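PDB 3EUS: DNA-binding protein from Silicibacter pomeroyi, which probably binds DNA through a helix-turn-helix domain of the XRE/Cro-C1 family, although no specific role has been established for it. Local coordinates for residues 19-23 with 44-48. Numbering follows the deposited sequence.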
loop_
_atom_site.group_PDB
_atom_site.type_symbol
_atom_site.label_atom_id
_atom_site.label_comp_id
_atom_site.label_asym_id
_atom_site.label_seq_id
_atom_site.Cartn_x
_atom_site.Cartn_y
_atom_site.Cartn_z
ATOM N N LEU A 19 3.493 7.260 -7.565
ATOM C CA LEU A 19 2.864 8.255 -6.659
ATOM C C LEU A 19 3.023 9.638 -7.253
ATOM O O LEU A 19 2.066 10.449 -7.347
ATOM C CB LEU A 19 3.495 8.178 -5.316
ATOM C CG LEU A 19 3.083 6.976 -4.477
ATOM C CD1 LEU A 19 3.938 6.977 -3.207
ATOM C CD2 LEU A 19 1.601 7.060 -4.195
ATOM N N ARG A 20 4.234 9.921 -7.694
ATOM C CA ARG A 20 4.513 11.232 -8.276
ATOM C C ARG A 20 3.730 11.413 -9.570
ATOM O O ARG A 20 3.203 12.494 -9.832
ATOM C CB ARG A 20 6.041 11.436 -8.525
ATOM C CG ARG A 20 6.381 12.714 -9.258
ATOM C CD ARG A 20 7.925 12.884 -9.540
ATOM N NE ARG A 20 8.570 11.623 -9.941
ATOM C CZ ARG A 20 9.336 10.879 -9.120
ATOM N NH1 ARG A 20 9.652 11.314 -7.882
ATOM N NH2 ARG A 20 9.887 9.746 -9.562
ATOM N N GLN A 21 3.708 10.395 -10.429
ATOM C CA GLN A 21 3.048 10.550 -11.718
ATOM C C GLN A 21 1.522 10.705 -11.550
ATOM O O GLN A 21 0.904 11.507 -12.271
ATOM C CB GLN A 21 3.418 9.391 -12.665
ATOM C CG GLN A 21 3.595 9.786 -14.175
ATOM C CD GLN A 21 4.438 11.031 -14.436
ATOM O OE1 GLN A 21 5.657 11.081 -14.142
ATOM N NE2 GLN A 21 3.797 12.058 -15.011
ATOM N N ALA A 22 0.933 10.014 -10.556
ATOM C CA ALA A 22 -0.469 10.259 -10.221
ATOM C C ALA A 22 -0.710 11.738 -9.883
ATOM O O ALA A 22 -1.692 12.349 -10.334
ATOM C CB ALA A 22 -0.982 9.296 -9.084
ATOM N N ARG A 23 0.169 12.332 -9.081
ATOM C CA ARG A 23 0.000 13.707 -8.678
ATOM C C ARG A 23 0.117 14.633 -9.866
ATOM O O ARG A 23 -0.687 15.528 -10.027
ATOM C CB ARG A 23 1.049 14.105 -7.646
ATOM C CG ARG A 23 1.068 15.569 -7.262
ATOM C CD ARG A 23 2.049 15.852 -6.207
ATOM N NE ARG A 23 3.423 15.561 -6.643
ATOM C CZ ARG A 23 4.148 16.313 -7.496
ATOM N NH1 ARG A 23 3.671 17.414 -8.048
ATOM N NH2 ARG A 23 5.375 15.938 -7.798
ATOM N N VAL A 44 4.566 15.150 1.150
ATOM C CA VAL A 44 4.546 14.780 -0.251
ATOM C C VAL A 44 5.975 14.711 -0.818
ATOM O O VAL A 44 6.323 13.704 -1.439
ATOM C CB VAL A 44 3.662 15.701 -1.070
ATOM C CG1 VAL A 44 3.761 15.391 -2.620
ATOM C CG2 VAL A 44 2.199 15.548 -0.580
ATOM N N ALA A 45 6.775 15.738 -0.581
ATOM C CA ALA A 45 8.173 15.720 -1.075
ATOM C C ALA A 45 8.932 14.507 -0.535
ATOM O O ALA A 45 9.653 13.815 -1.290
ATOM C CB ALA A 45 8.921 17.010 -0.703
ATOM N N LYS A 46 8.789 14.247 0.751
ATOM C CA LYS A 46 9.510 13.163 1.379
ATOM C C LYS A 46 9.067 11.801 0.889
ATOM O O LYS A 46 9.907 10.922 0.627
ATOM C CB LYS A 46 9.444 13.230 2.895
ATOM C CG LYS A 46 10.352 14.296 3.464
ATOM C CD LYS A 46 10.141 14.468 4.972
ATOM C CE LYS A 46 11.212 15.361 5.582
ATOM N NZ LYS A 46 11.289 15.224 7.046
ATOM N N VAL A 47 7.760 11.593 0.744
ATOM C CA VAL A 47 7.313 10.326 0.211
ATOM C C VAL A 47 7.868 10.075 -1.203
ATOM O O VAL A 47 8.297 8.959 -1.532
ATOM C CB VAL A 47 5.757 10.263 0.246
ATOM C CG1 VAL A 47 5.216 9.162 -0.671
ATOM C CG2 VAL A 47 5.258 10.104 1.727
ATOM N N GLU A 48 7.784 11.076 -2.060
ATOM C CA GLU A 48 8.233 10.953 -3.451
ATOM C C GLU A 48 9.730 10.681 -3.660
ATOM O O GLU A 48 10.125 10.041 -4.662
ATOM C CB GLU A 48 7.794 12.192 -4.233
ATOM C CG GLU A 48 6.225 12.245 -4.313
ATOM C CD GLU A 48 5.723 13.328 -5.244
ATOM O OE1 GLU A 48 6.540 14.170 -5.619
ATOM O OE2 GLU A 48 4.527 13.351 -5.623
HETATM O O HOH W 1 11.261 8.787 -6.397
#
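In the five-helix, Cro/C1-type helix-turn-helix fold of this chain, helix 10-25 packs against helix 41-48, the second helix of the helix-turn-helix pair 30-36 and 41-48 and, as in the family, probably the recognition helix. The short segments 19-23 and 44-48 run obliquely antiparallel, at 135°, with axes 10.7 Å apart at closest approach; 269 Å² is buried between them. Leu19 opens the apolar part: its CD1 lies 3.6 Å from CG1 of Val47, and both side chains also touch Leu54. Leu19 O accepts from Arg23 N one turn on (3.2 Å) and also takes a hydrogen bond from Trp62 NE1 of helix 56-65. Arg20 marks the closest backbone approach, its CA 6.1 Å from that of Glu48. The Glu48 carboxylate lies over this backbone, OE2 3.4 Å from Arg20 CA, while a water oxygen accepts weakly from Arg20 NH1 (3.3 Å) and donates to Glu48 O at an unusually short 2.4 Å. Arg23 then closes a buried, bidentate salt bridge with Glu48, whose OE1 also accepts a hydrogen bond from Gln30 NE2 of helix 30-36. Arg23 NH1 donates a hydrogen bond to Leu28 O in the following loop, and Arg23 CD rests 4.0 Å from Val44 CG1. The bridging bonds differ: Arg23 NH2 to Glu48 OE1 is 3.0 Å at 146°, whereas Arg23 NE to Glu48 OE2 is 2.7 Å and nearly linear at 178°.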